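Local coordinates for ribosomal RNA processing protein 6 (Trypanosoma brucei brucei, PDB 4NLC) that probably removes nucleotides from the 3' ends of RNA as the exosome-associated exoribonuclease of the nucleus, acting in ribosomal RNA processing, at residues A[20-25]-A[38-43]; A[108-113]-A[205-210]; A[289-294]-A[327-332]. The protein carries 1 engineered substitution. One frame throughout, in Å; residues are numbered along the deposited sequence.

Contact 1 of 3, residues A[20-25]-A[38-43]; sequences FRPVYY and VHPFAE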
ATOM      1  N   PHE A  20       6.456  12.919   6.935  1.00 33.18           N
ATOM      2  CA  PHE A  20       5.934  11.815   7.742  1.00 31.09           C
ATOM      3  C   PHE A  20       6.782  11.566   8.981  1.00 35.95           C
ATOM      4  O   PHE A  20       7.997  11.448   8.875  1.00 36.44           O
ATOM      5  CB  PHE A  20       5.762  10.520   6.895  1.00 30.71           C
ATOM      6  CG  PHE A  20       5.336   9.280   7.653  1.00 29.81           C
ATOM      7  CD1 PHE A  20       4.033   9.143   8.128  1.00 31.64           C
ATOM      8  CD2 PHE A  20       6.234   8.243   7.887  1.00 29.68           C
ATOM      9  CE1 PHE A  20       3.638   7.988   8.821  1.00 31.09           C
ATOM     10  CE2 PHE A  20       5.830   7.078   8.555  1.00 31.08           C
ATOM     11  CZ  PHE A  20       4.536   6.967   9.034  1.00 29.19           C
ATOM     12  N   ARG A  21       6.147  11.525  10.154  1.00 32.76           N
ATOM     13  CA  ARG A  21       6.818  11.226  11.416  1.00 33.59           C
ATOM     14  C   ARG A  21       6.226   9.920  11.938  1.00 37.41           C
ATOM     15  O   ARG A  21       5.032   9.876  12.248  1.00 36.88           O
ATOM     16  CB  ARG A  21       6.643  12.344  12.446  1.00 36.22           C
ATOM     17  CG  ARG A  21       7.471  12.093  13.707  1.00 43.51           C
ATOM     18  CD  ARG A  21       7.172  13.055  14.841  1.00 46.68           C
ATOM     19  NE  ARG A  21       7.540  14.437  14.527  1.00 50.56           N
ATOM     20  CZ  ARG A  21       8.749  14.957  14.720  1.00 62.15           C
ATOM     21  NH1 ARG A  21       9.726  14.215  15.235  1.00 45.55           N
ATOM     22  NH2 ARG A  21       8.992  16.222  14.398  1.00 46.42           N
ATOM     23  N   PRO A  22       7.013   8.830  11.981  1.00 32.70           N
ATOM     24  CA  PRO A  22       6.433   7.548  12.404  1.00 32.40           C
ATOM     25  C   PRO A  22       6.278   7.384  13.907  1.00 35.33           C
ATOM     26  O   PRO A  22       7.178   7.727  14.657  1.00 35.32           O
ATOM     27  CB  PRO A  22       7.422   6.518  11.840  1.00 33.90           C
ATOM     28  CG  PRO A  22       8.713   7.225  11.804  1.00 37.56           C
ATOM     29  CD  PRO A  22       8.426   8.684  11.579  1.00 33.63           C
ATOM     30  N   VAL A  23       5.130   6.871  14.331  1.00 32.01           N
ATOM     31  CA  VAL A  23       4.834   6.484  15.712  1.00 32.21           C
ATOM     32  C   VAL A  23       4.881   4.961  15.592  1.00 32.87           C
ATOM     33  O   VAL A  23       4.225   4.404  14.702  1.00 29.51           O
ATOM     34  CB  VAL A  23       3.458   6.987  16.237  1.00 37.00           C
ATOM     35  CG1 VAL A  23       3.141   6.380  17.603  1.00 36.79           C
ATOM     36  CG2 VAL A  23       3.429   8.514  16.320  1.00 37.61           C
ATOM     37  N   TYR A  24       5.701   4.290  16.422  1.00 28.33           N
ATOM     38  CA  TYR A  24       5.855   2.838  16.293  1.00 25.87           C
ATOM     39  C   TYR A  24       6.153   2.141  17.629  1.00 29.74           C
ATOM     40  O   TYR A  24       6.692   2.745  18.564  1.00 28.59           O
ATOM     41  CB  TYR A  24       6.975   2.530  15.264  1.00 25.06           C
ATOM     42  CG  TYR A  24       8.333   3.002  15.732  1.00 25.43           C
ATOM     43  CD1 TYR A  24       8.691   4.349  15.651  1.00 27.70           C
ATOM     44  CD2 TYR A  24       9.216   2.130  16.361  1.00 24.68           C
ATOM     45  CE1 TYR A  24       9.891   4.810  16.184  1.00 29.49           C
ATOM     46  CE2 TYR A  24      10.454   2.566  16.822  1.00 25.73           C
ATOM     47  CZ  TYR A  24      10.775   3.910  16.760  1.00 35.04           C
ATOM     48  OH  TYR A  24      11.969   4.347  17.264  1.00 36.61           O
ATOM     49  N   TYR A  25       5.893   0.829  17.654  1.00 25.74           N
ATOM     50  CA  TYR A  25       6.123  -0.034  18.796  1.00 24.94           C
ATOM     51  C   TYR A  25       7.263  -1.029  18.572  1.00 25.91           C
ATOM     52  O   TYR A  25       7.429  -1.565  17.467  1.00 24.00           O
ATOM     53  CB  TYR A  25       4.832  -0.761  19.160  1.00 25.35           C
ATOM     54  CG  TYR A  25       3.786   0.143  19.776  1.00 29.41           C
ATOM     55  CD1 TYR A  25       3.053   1.040  18.991  1.00 30.53           C
ATOM     56  CD2 TYR A  25       3.494   0.077  21.136  1.00 31.83           C
ATOM     57  CE1 TYR A  25       2.074   1.857  19.553  1.00 29.65           C
ATOM     58  CE2 TYR A  25       2.494   0.866  21.700  1.00 33.35           C
ATOM     59  CZ  TYR A  25       1.791   1.757  20.906  1.00 42.37           C
ATOM     60  OH  TYR A  25       0.815   2.538  21.476  1.00 46.50           O
ATOM     61  N   VAL A  38      13.760   9.457   8.746  1.00 34.35           N
ATOM     62  CA  VAL A  38      14.550   8.442   9.442  1.00 33.14           C
ATOM     63  C   VAL A  38      13.718   7.153   9.601  1.00 35.27           C
ATOM     64  O   VAL A  38      12.648   7.146  10.216  1.00 33.46           O
ATOM     65  CB  VAL A  38      15.111   8.948  10.809  1.00 38.02           C
ATOM     66  CG1 VAL A  38      15.950   7.871  11.513  1.00 37.39           C
ATOM     67  CG2 VAL A  38      15.928  10.242  10.646  1.00 39.22           C
ATOM     68  N   HIS A  39      14.228   6.065   9.039  1.00 30.10           N
ATOM     69  CA  HIS A  39      13.647   4.741   9.197  1.00 28.08           C
ATOM     70  C   HIS A  39      14.095   4.315  10.614  1.00 30.60           C
ATOM     71  O   HIS A  39      15.305   4.228  10.853  1.00 30.05           O
ATOM     72  CB  HIS A  39      14.242   3.826   8.128  1.00 27.65           C
ATOM     73  CG  HIS A  39      13.650   2.463   8.060  1.00 29.30           C
ATOM     74  ND1 HIS A  39      13.674   1.602   9.149  1.00 30.26           N
ATOM     75  CD2 HIS A  39      13.125   1.818   6.994  1.00 29.59           C
ATOM     76  CE1 HIS A  39      13.165   0.466   8.705  1.00 29.36           C
ATOM     77  NE2 HIS A  39      12.806   0.557   7.414  1.00 29.03           N
ATOM     78  N   PRO A  40      13.168   4.082  11.572  1.00 27.35           N
ATOM     79  CA  PRO A  40      13.604   3.819  12.958  1.00 26.98           C
ATOM     80  C   PRO A  40      14.277   2.472  13.205  1.00 30.95           C
ATOM     81  O   PRO A  40      14.910   2.294  14.238  1.00 30.45           O
ATOM     82  CB  PRO A  40      12.331   3.999  13.772  1.00 28.13           C
ATOM     83  CG  PRO A  40      11.233   3.722  12.836  1.00 32.10           C
ATOM     84  CD  PRO A  40      11.693   4.171  11.486  1.00 27.84           C
ATOM     85  N   PHE A  41      14.178   1.544  12.264  1.00 28.39           N
ATOM     86  CA  PHE A  41      14.868   0.263  12.410  1.00 28.38           C
ATOM     87  C   PHE A  41      16.061   0.125  11.431  1.00 30.61           C
ATOM     88  O   PHE A  41      16.560  -0.976  11.245  1.00 29.51           O
ATOM     89  CB  PHE A  41      13.874  -0.907  12.310  1.00 29.16           C
ATOM     90  CG  PHE A  41      13.019  -0.990  13.544  1.00 30.54           C
ATOM     91  CD1 PHE A  41      13.526  -1.517  14.729  1.00 34.36           C
ATOM     92  CD2 PHE A  41      11.721  -0.493  13.543  1.00 31.69           C
ATOM     93  CE1 PHE A  41      12.742  -1.546  15.891  1.00 34.89           C
ATOM     94  CE2 PHE A  41      10.931  -0.556  14.690  1.00 33.70           C
ATOM     95  CZ  PHE A  41      11.452  -1.056  15.864  1.00 32.25           C
ATOM     96  N   ALA A  42      16.537   1.240  10.842  1.00 28.55           N
ATOM     97  CA  ALA A  42      17.643   1.201   9.865  1.00 29.87           C
ATOM     98  C   ALA A  42      18.907   0.539  10.405  1.00 32.94           C
ATOM     99  O   ALA A  42      19.444  -0.341   9.746  1.00 32.87           O
ATOM    100  CB  ALA A  42      17.950   2.589   9.313  1.00 31.17           C
ATOM    101  N   GLU A  43      19.314   0.893  11.625  1.00 29.71           N
ATOM    102  CA  GLU A  43      20.502   0.337  12.290  1.00 31.55           C
ATOM    103  C   GLU A  43      20.336  -1.163  12.594  1.00 36.39           C
ATOM    104  O   GLU A  43      21.265  -1.927  12.373  1.00 36.62           O
ATOM    105  CB  GLU A  43      20.847   1.121  13.574  1.00 33.39           C
ATOM    106  CG  GLU A  43      21.043   2.610  13.358  1.00 48.63           C
ATOM    107  CD  GLU A  43      19.817   3.494  13.532  1.00 85.87           C
ATOM    108  OE1 GLU A  43      18.669   2.997  13.412  1.00 64.86           O
ATOM    109  OE2 GLU A  43      20.014   4.708  13.771  1.00 95.95           O
TER
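Tyr24 meets Pro40 and Phe41 with its whole aromatic ring. Its strand, 23-25, pairs antiparallel with 31-33, Tyr24 bonding His32 through the backbone, so the contact packs a two-stranded hairpin against the turn leading into helix 42-46. CB directs the chain toward 38-43. CG lies between the backbone N and the carbonyl carbon (chi1 65°); beyond it, one ring face receives Pro40 CB. On one flank, Tyr24 CD1 is 3.8 Å from Pro40 CG, and CE1 comes closer to Pro40 CB. On the other flank, Tyr24 CD2 approaches Phe41 CE2 at 3.6 Å, and CE2 touches the same carbon. At the far end, Tyr24 CZ lies 3.4 Å from Pro40 CB, and the OH touches that carbon. Pro40 CB sits 3.8 Å from the Tyr24 ring centroid and 28° off its normal, which defines a CH-pi contact. The Phe41 ring adds an oblique aromatic pair, its plane 77° from that of Tyr24. Pro22 CG reaches Pro40 CD more loosely, at 4.3 Å.

Pro40 and Phe41 form the middle of a type I turn from His39 to Ala42, with Phe41 the N-cap residue. Phe41 N donates to His39 ND1, 3.2 Å away and in the imidazole plane, while His39 NE2 bonds Ser261 O. Tyr165 touches Pro22, Pro40 and Phe41. With no hydrogen bond joining the two segments, their direct association rests on apolar and aromatic contact.

Contact 2 of 3, residues A[108-113]-A[205-210]; sequences FTCLMQ and DWRVRP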
ATOM      1  N   PHE A 108      -5.068   3.749   2.599  1.00 24.62           N
ATOM      2  CA  PHE A 108      -4.944   2.954   3.815  1.00 23.18           C
ATOM      3  C   PHE A 108      -5.014   1.466   3.543  1.00 25.86           C
ATOM      4  O   PHE A 108      -5.750   1.025   2.666  1.00 25.34           O
ATOM      5  CB  PHE A 108      -5.958   3.386   4.921  1.00 24.44           C
ATOM      6  CG  PHE A 108      -7.420   3.385   4.531  1.00 25.55           C
ATOM      7  CD1 PHE A 108      -8.157   2.208   4.535  1.00 26.44           C
ATOM      8  CD2 PHE A 108      -8.070   4.573   4.197  1.00 27.62           C
ATOM      9  CE1 PHE A 108      -9.513   2.211   4.178  1.00 27.95           C
ATOM     10  CE2 PHE A 108      -9.415   4.574   3.816  1.00 29.54           C
ATOM     11  CZ  PHE A 108     -10.135   3.397   3.827  1.00 27.64           C
ATOM     12  N   THR A 109      -4.317   0.688   4.367  1.00 23.61           N
ATOM     13  CA  THR A 109      -4.364  -0.765   4.276  1.00 22.82           C
ATOM     14  C   THR A 109      -5.712  -1.273   4.792  1.00 26.09           C
ATOM     15  O   THR A 109      -6.152  -0.894   5.881  1.00 24.94           O
ATOM     16  CB  THR A 109      -3.190  -1.379   5.020  1.00 23.39           C
ATOM     17  OG1 THR A 109      -2.004  -0.716   4.581  1.00 25.31           O
ATOM     18  CG2 THR A 109      -3.076  -2.886   4.765  1.00 18.79           C
ATOM     19  N   CYS A 110      -6.325  -2.169   4.025  1.00 23.12           N
ATOM     20  CA  CYS A 110      -7.623  -2.769   4.342  1.00 23.38           C
ATOM     21  C   CYS A 110      -7.577  -4.167   4.960  1.00 26.97           C
ATOM     22  O   CYS A 110      -8.452  -4.520   5.756  1.00 27.22           O
ATOM     23  CB  CYS A 110      -8.486  -2.778   3.095  1.00 23.65           C
ATOM     24  SG  CYS A 110      -9.018  -1.135   2.591  1.00 28.39           S
ATOM     25  N   LEU A 111      -6.608  -4.974   4.539  1.00 22.55           N
ATOM     26  CA  LEU A 111      -6.519  -6.374   4.912  1.00 22.82           C
ATOM     27  C   LEU A 111      -5.091  -6.824   4.854  1.00 28.29           C
ATOM     28  O   LEU A 111      -4.310  -6.299   4.062  1.00 28.09           O
ATOM     29  CB  LEU A 111      -7.314  -7.154   3.860  1.00 23.10           C
ATOM     30  CG  LEU A 111      -8.086  -8.387   4.274  1.00 27.95           C
ATOM     31  CD1 LEU A 111      -9.206  -8.049   5.271  1.00 27.09           C
ATOM     32  CD2 LEU A 111      -8.644  -9.090   3.028  1.00 30.90           C
ATOM     33  N   MET A 112      -4.747  -7.786   5.716  1.00 24.86           N
ATOM     34  CA  MET A 112      -3.418  -8.391   5.750  1.00 23.40           C
ATOM     35  C   MET A 112      -3.689  -9.896   5.649  1.00 27.66           C
ATOM     36  O   MET A 112      -4.564 -10.414   6.336  1.00 25.20           O
ATOM     37  CB  MET A 112      -2.663  -8.054   7.057  1.00 24.36           C
ATOM     38  CG  MET A 112      -1.310  -8.753   7.183  1.00 27.20           C
ATOM     39  SD  MET A 112      -0.439  -8.398   8.734  1.00 32.84           S
ATOM     40  CE  MET A 112       0.284  -6.846   8.341  1.00 28.87           C
ATOM     41  N   GLN A 113      -2.951 -10.583   4.794  1.00 23.30           N
ATOM     42  CA  GLN A 113      -3.113 -12.019   4.653  1.00 22.75           C
ATOM     43  C   GLN A 113      -1.795 -12.629   5.107  1.00 26.37           C
ATOM     44  O   GLN A 113      -0.717 -12.081   4.834  1.00 22.26           O
ATOM     45  CB  GLN A 113      -3.440 -12.412   3.187  1.00 24.26           C
ATOM     46  CG  GLN A 113      -4.736 -11.787   2.642  1.00 26.77           C
ATOM     47  CD  GLN A 113      -4.448 -10.627   1.746  1.00 36.84           C
ATOM     48  OE1 GLN A 113      -4.157 -10.775   0.564  1.00 45.79           O
ATOM     49  NE2 GLN A 113      -4.473  -9.449   2.291  1.00 26.52           N
ATOM     50  N   ASP A 205     -13.103  -3.146  -4.010  1.00 33.06           N
ATOM     51  CA  ASP A 205     -13.189  -2.239  -2.876  1.00 31.13           C
ATOM     52  C   ASP A 205     -12.960  -3.084  -1.608  1.00 32.92           C
ATOM     53  O   ASP A 205     -13.855  -3.821  -1.153  1.00 30.81           O
ATOM     54  CB  ASP A 205     -14.539  -1.509  -2.838  1.00 32.80           C
ATOM     55  CG  ASP A 205     -14.587  -0.339  -1.861  1.00 36.98           C
ATOM     56  OD1 ASP A 205     -13.660  -0.216  -1.027  1.00 36.32           O
ATOM     57  OD2 ASP A 205     -15.522   0.484  -1.965  1.00 38.15           O
ATOM     58  N   TRP A 206     -11.744  -2.989  -1.056  1.00 28.30           N
ATOM     59  CA  TRP A 206     -11.357  -3.785   0.110  1.00 27.83           C
ATOM     60  C   TRP A 206     -11.823  -3.176   1.440  1.00 32.88           C
ATOM     61  O   TRP A 206     -11.587  -3.760   2.491  1.00 32.04           O
ATOM     62  CB  TRP A 206      -9.862  -4.081   0.087  1.00 25.55           C
ATOM     63  CG  TRP A 206      -9.522  -5.052  -0.988  1.00 26.86           C
ATOM     64  CD1 TRP A 206      -9.033  -4.769  -2.232  1.00 29.86           C
ATOM     65  CD2 TRP A 206      -9.743  -6.471  -0.954  1.00 26.90           C
ATOM     66  NE1 TRP A 206      -8.912  -5.932  -2.971  1.00 29.67           N
ATOM     67  CE2 TRP A 206      -9.360  -6.987  -2.216  1.00 31.01           C
ATOM     68  CE3 TRP A 206     -10.225  -7.359   0.028  1.00 27.80           C
ATOM     69  CZ2 TRP A 206      -9.407  -8.354  -2.509  1.00 30.31           C
ATOM     70  CZ3 TRP A 206     -10.321  -8.706  -0.285  1.00 29.47           C
ATOM     71  CH2 TRP A 206      -9.899  -9.194  -1.532  1.00 30.31           C
ATOM     72  N   ARG A 207     -12.570  -2.067   1.381  1.00 30.54           N
ATOM     73  CA  ARG A 207     -13.152  -1.455   2.572  1.00 30.50           C
ATOM     74  C   ARG A 207     -14.455  -2.158   2.951  1.00 34.10           C
ATOM     75  O   ARG A 207     -14.948  -1.935   4.052  1.00 33.93           O
ATOM     76  CB  ARG A 207     -13.526   0.003   2.282  1.00 31.27           C
ATOM     77  CG  ARG A 207     -12.367   0.899   1.897  1.00 33.96           C
ATOM     78  CD  ARG A 207     -12.898   2.290   1.653  1.00 32.08           C
ATOM     79  NE  ARG A 207     -13.834   2.307   0.533  1.00 30.33           N
ATOM     80  CZ  ARG A 207     -14.701   3.279   0.316  1.00 40.56           C
ATOM     81  NH1 ARG A 207     -14.777   4.305   1.151  1.00 33.11           N
ATOM     82  NH2 ARG A 207     -15.510   3.229  -0.728  1.00 29.66           N
ATOM     83  N   VAL A 208     -15.070  -2.922   2.025  1.00 31.30           N
ATOM     84  CA  VAL A 208     -16.388  -3.504   2.289  1.00 32.34           C
ATOM     85  C   VAL A 208     -16.342  -4.589   3.358  1.00 34.59           C
ATOM     86  O   VAL A 208     -15.403  -5.387   3.433  1.00 32.84           O
ATOM     87  CB  VAL A 208     -17.186  -3.965   1.031  1.00 38.60           C
ATOM     88  CG1 VAL A 208     -17.365  -2.807   0.042  1.00 39.01           C
ATOM     89  CG2 VAL A 208     -16.550  -5.177   0.350  1.00 38.80           C
ATOM     90  N   ARG A 209     -17.352  -4.554   4.219  1.00 32.00           N
ATOM     91  CA  ARG A 209     -17.563  -5.520   5.286  1.00 31.70           C
ATOM     92  C   ARG A 209     -19.055  -5.870   5.294  1.00 36.00           C
ATOM     93  O   ARG A 209     -19.891  -4.969   5.241  1.00 35.84           O
ATOM     94  CB  ARG A 209     -17.084  -4.994   6.665  1.00 29.63           C
ATOM     95  CG  ARG A 209     -15.581  -4.661   6.762  1.00 28.59           C
ATOM     96  CD  ARG A 209     -14.683  -5.901   6.622  1.00 28.72           C
ATOM     97  NE  ARG A 209     -13.267  -5.554   6.760  1.00 29.97           N
ATOM     98  CZ  ARG A 209     -12.432  -5.281   5.765  1.00 36.51           C
ATOM     99  NH1 ARG A 209     -12.849  -5.317   4.507  1.00 34.55           N
ATOM    100  NH2 ARG A 209     -11.172  -4.970   6.021  1.00 28.36           N
ATOM    101  N   PRO A 210     -19.425  -7.164   5.326  1.00 32.99           N
ATOM    102  CA  PRO A 210     -18.547  -8.346   5.359  1.00 32.21           C
ATOM    103  C   PRO A 210     -17.802  -8.537   4.050  1.00 35.56           C
ATOM    104  O   PRO A 210     -18.214  -8.016   3.009  1.00 34.37           O
ATOM    105  CB  PRO A 210     -19.534  -9.498   5.604  1.00 34.21           C
ATOM    106  CG  PRO A 210     -20.831  -9.014   5.008  1.00 39.04           C
ATOM    107  CD  PRO A 210     -20.854  -7.551   5.339  1.00 34.69           C
TER
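Cys110 and Trp206 are the residues whose CA atoms come nearest across the contact, 5.7 Å apart, and apolar contacts follow. Cys110 CB lies 3.6 Å from Trp206 CB, with Cys110 SG near the Trp206-Arg207 peptide, 3.7 Å from Trp206 C. Leu111 CD2 reaches the six-membered part of the indole, 3.7 Å from Trp206 CZ3. Phe108 and Arg207 cross at about a right angle, Phe108 CZ meeting the aliphatic Arg207 CD.

This surface belongs to the exonuclease domain of the RNase H clan: strand 108-115 lies inside its mixed sheet, and the loop before helix 213-224 packs against it. Cys110 and Leu111 both face Glu98, a classic beta bulge, and both side chains point toward the loop.

One hydrogen bond crosses: Arg209 NH2 gives Cys110 O a weak bond, 2.8 Å but bent to 117°. Within the loop, Arg209 NH1 donates to Trp206 O and Val208 O. Its NE forms a salt bridge with Asp124, together fixing the guanidinium's orientation. Arg207 grips Asp205 side-on, NE to OD1 at 3.0 Å and NH2 to OD2, each on a syn lone pair. Asp205 OD1 also accepts Arg207 N, closing an Asx turn.

Contact 3 of 3, residues A[289-294]-A[327-332]; sequences SSQLQV and TKLPTS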
ATOM      1  N   SER A 289      -2.050  31.988 -21.622  1.00 27.34           N
ATOM      2  CA  SER A 289      -1.423  32.160 -20.307  1.00 28.40           C
ATOM      3  C   SER A 289      -2.448  32.188 -19.180  1.00 33.45           C
ATOM      4  O   SER A 289      -2.163  31.698 -18.091  1.00 34.72           O
ATOM      5  CB  SER A 289      -0.527  33.400 -20.270  1.00 31.81           C
ATOM      6  OG  SER A 289      -1.232  34.586 -20.593  1.00 35.46           O
ATOM      7  N   SER A 290      -3.658  32.712 -19.441  1.00 29.60           N
ATOM      8  CA  SER A 290      -4.675  32.764 -18.396  1.00 29.74           C
ATOM      9  C   SER A 290      -5.313  31.401 -18.150  1.00 34.46           C
ATOM     10  O   SER A 290      -5.735  31.127 -17.027  1.00 35.24           O
ATOM     11  CB  SER A 290      -5.724  33.820 -18.710  1.00 31.94           C
ATOM     12  OG  SER A 290      -6.379  33.486 -19.920  1.00 42.54           O
ATOM     13  N   GLN A 291      -5.346  30.536 -19.178  1.00 29.72           N
ATOM     14  CA  GLN A 291      -5.891  29.180 -19.067  1.00 28.96           C
ATOM     15  C   GLN A 291      -4.886  28.301 -18.336  1.00 35.43           C
ATOM     16  O   GLN A 291      -5.280  27.402 -17.599  1.00 37.57           O
ATOM     17  CB  GLN A 291      -6.217  28.615 -20.455  1.00 29.29           C
ATOM     18  CG  GLN A 291      -7.398  29.343 -21.116  1.00 22.35           C
ATOM     19  CD  GLN A 291      -7.616  28.913 -22.530  1.00 34.79           C
ATOM     20  OE1 GLN A 291      -6.718  28.959 -23.372  1.00 35.97           O
ATOM     21  NE2 GLN A 291      -8.844  28.586 -22.847  1.00 24.82           N
ATOM     22  N   LEU A 292      -3.590  28.583 -18.519  1.00 32.29           N
ATOM     23  CA  LEU A 292      -2.503  27.880 -17.845  1.00 32.75           C
ATOM     24  C   LEU A 292      -2.505  28.224 -16.357  1.00 36.20           C
ATOM     25  O   LEU A 292      -2.278  27.342 -15.527  1.00 36.35           O
ATOM     26  CB  LEU A 292      -1.138  28.207 -18.488  1.00 33.14           C
ATOM     27  CG  LEU A 292      -0.852  27.558 -19.850  1.00 38.18           C
ATOM     28  CD1 LEU A 292       0.395  28.152 -20.498  1.00 39.17           C
ATOM     29  CD2 LEU A 292      -0.738  26.042 -19.743  1.00 39.89           C
ATOM     30  N   GLN A 293      -2.764  29.502 -16.022  1.00 32.69           N
ATOM     31  CA  GLN A 293      -2.848  29.978 -14.631  1.00 33.56           C
ATOM     32  C   GLN A 293      -4.023  29.292 -13.937  1.00 36.09           C
ATOM     33  O   GLN A 293      -3.878  28.834 -12.797  1.00 36.48           O
ATOM     34  CB  GLN A 293      -2.980  31.515 -14.581  1.00 35.31           C
ATOM     35  CG  GLN A 293      -3.109  32.120 -13.180  1.00 53.58           C
ATOM     36  CD  GLN A 293      -3.426  33.605 -13.211  1.00 64.07           C
ATOM     37  OE1 GLN A 293      -2.883  34.381 -14.010  1.00 61.08           O
ATOM     38  NE2 GLN A 293      -4.285  34.043 -12.311  1.00 47.88           N
ATOM     39  N   VAL A 294      -5.169  29.200 -14.638  1.00 30.61           N
ATOM     40  CA  VAL A 294      -6.369  28.532 -14.139  1.00 30.13           C
ATOM     41  C   VAL A 294      -6.110  27.024 -13.953  1.00 33.41           C
ATOM     42  O   VAL A 294      -6.508  26.479 -12.930  1.00 34.36           O
ATOM     43  CB  VAL A 294      -7.643  28.840 -14.974  1.00 33.02           C
ATOM     44  CG1 VAL A 294      -8.816  27.953 -14.552  1.00 31.83           C
ATOM     45  CG2 VAL A 294      -8.028  30.303 -14.820  1.00 33.27           C
ATOM     46  N   THR A 327      -9.870  25.372 -19.779  1.00 32.24           N
ATOM     47  CA  THR A 327     -10.165  25.601 -21.198  1.00 32.62           C
ATOM     48  C   THR A 327     -11.397  26.458 -21.397  1.00 36.47           C
ATOM     49  O   THR A 327     -11.307  27.508 -22.045  1.00 36.41           O
ATOM     50  CB  THR A 327     -10.251  24.268 -21.973  1.00 41.66           C
ATOM     51  OG1 THR A 327     -11.305  23.496 -21.422  1.00 49.20           O
ATOM     52  CG2 THR A 327      -8.975  23.446 -21.894  1.00 38.41           C
ATOM     53  N   LYS A 328     -12.533  26.042 -20.803  1.00 31.67           N
ATOM     54  CA  LYS A 328     -13.818  26.727 -20.940  1.00 31.61           C
ATOM     55  C   LYS A 328     -13.952  28.028 -20.145  1.00 34.66           C
ATOM     56  O   LYS A 328     -14.820  28.834 -20.487  1.00 34.50           O
ATOM     57  CB  LYS A 328     -14.982  25.769 -20.587  1.00 35.17           C
ATOM     58  CG  LYS A 328     -15.169  24.607 -21.570  1.00 49.62           C
ATOM     59  CD  LYS A 328     -16.116  23.565 -20.981  1.00 69.65           C
ATOM     60  CE  LYS A 328     -16.622  22.551 -21.988  1.00 83.96           C
ATOM     61  NZ  LYS A 328     -17.690  21.685 -21.413  1.00 86.21           N
ATOM     62  N   LEU A 329     -13.132  28.222 -19.075  1.00 30.49           N
ATOM     63  CA  LEU A 329     -13.184  29.383 -18.155  1.00 29.55           C
ATOM     64  C   LEU A 329     -14.641  29.692 -17.673  1.00 33.78           C
ATOM     65  O   LEU A 329     -15.167  30.764 -17.983  1.00 35.24           O
ATOM     66  CB  LEU A 329     -12.473  30.640 -18.746  1.00 28.60           C
ATOM     67  CG  LEU A 329     -10.965  30.497 -19.067  1.00 31.61           C
ATOM     68  CD1 LEU A 329     -10.461  31.663 -19.922  1.00 30.41           C
ATOM     69  CD2 LEU A 329     -10.115  30.383 -17.799  1.00 30.66           C
ATOM     70  N   PRO A 330     -15.316  28.761 -16.938  1.00 29.99           N
ATOM     71  CA  PRO A 330     -16.702  29.016 -16.479  1.00 30.13           C
ATOM     72  C   PRO A 330     -16.866  30.250 -15.576  1.00 33.04           C
ATOM     73  O   PRO A 330     -16.081  30.428 -14.651  1.00 30.40           O
ATOM     74  CB  PRO A 330     -17.036  27.732 -15.723  1.00 31.92           C
ATOM     75  CG  PRO A 330     -15.723  27.193 -15.299  1.00 34.83           C
ATOM     76  CD  PRO A 330     -14.861  27.434 -16.475  1.00 29.80           C
ATOM     77  N   THR A 331     -17.873  31.103 -15.842  1.00 31.70           N
ATOM     78  CA  THR A 331     -18.041  32.341 -15.058  1.00 33.56           C
ATOM     79  C   THR A 331     -19.324  32.406 -14.192  1.00 39.28           C
ATOM     80  O   THR A 331     -19.621  33.465 -13.636  1.00 40.59           O
ATOM     81  CB  THR A 331     -17.901  33.576 -15.936  1.00 41.68           C
ATOM     82  OG1 THR A 331     -18.867  33.520 -16.989  1.00 44.57           O
ATOM     83  CG2 THR A 331     -16.469  33.749 -16.474  1.00 36.41           C
ATOM     84  N   SER A 332     -20.001  31.262 -14.006  1.00 35.92           N
ATOM     85  CA  SER A 332     -21.187  31.085 -13.160  1.00 38.25           C
ATOM     86  C   SER A 332     -21.067  29.728 -12.447  1.00 43.86           C
ATOM     87  O   SER A 332     -20.400  28.820 -12.960  1.00 43.02           O
ATOM     88  CB  SER A 332     -22.469  31.160 -13.989  1.00 43.00           C
ATOM     89  OG  SER A 332     -22.656  30.004 -14.791  1.00 49.55           O
TER
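Ser290 opens the contact at the start of helix 289-309, where its OG comes no nearer than 4.5 Å to Leu329 CD1. At that distance the touch is marginal; the hydroxyl's hydrogen-bond partner is Ser288 OG.

Gln291, next in sequence, supplies the polar link. The chain is extended beyond CG (chi2 173°), which carries CD out toward the end of helix 319-328. There Gln291 NE2 donates to Thr327 O over 2.8 Å. The donor lies in the carbonyl plane on a lone pair, with a C=O...N angle of 123°. The oxygen lies near the amide plane. The N-H...O angle of 131° makes the bond bent. The other amide atom, OE1, accepts from Ser288 N, so both ends of the amide are held. Halfway along the same side chain, Gln291 CG meets Leu329 CD1 at 4.0 Å, the two chains crossing at about a right angle.

Both segments belong to the HRDC domain, a helical module, and the contact joins the start of one helix to the end of another. Leu329 is the first residue after helix 319-328 to leave helical geometry, with a positive phi, and its branched end comes nearer to helix 289-309.

One turn beyond Ser290, Val294 receives the second Leu329 methyl: Val294 CG2 lies 3.6 Å from Leu329 CD2. Val294 also packs on Ile325, within helix 319-328, and on Ala361.

How the contacts relate
The three contacts follow one another along the chain without overlap, each closing before the next opens. Contact 1 joins the strand 23-25 to the entry of helix 42-46, upstream of the six-stranded sheet. Contact 2 lies on strand 108-115 of that sheet, in the exonuclease domain, with its centre about 25 Å from that of contact 1 and nearest atoms about 11 Å apart. Contact 3 belongs to the HRDC domain, its centre about 44 Å from the centre of contact 1 and about 40 Å from that of contact 2. None touches another, and contacts 2 and 3 share no helix or strand. The catalytic core thus combines separate local interfaces in the N-terminal region, nuclease domain and helical module.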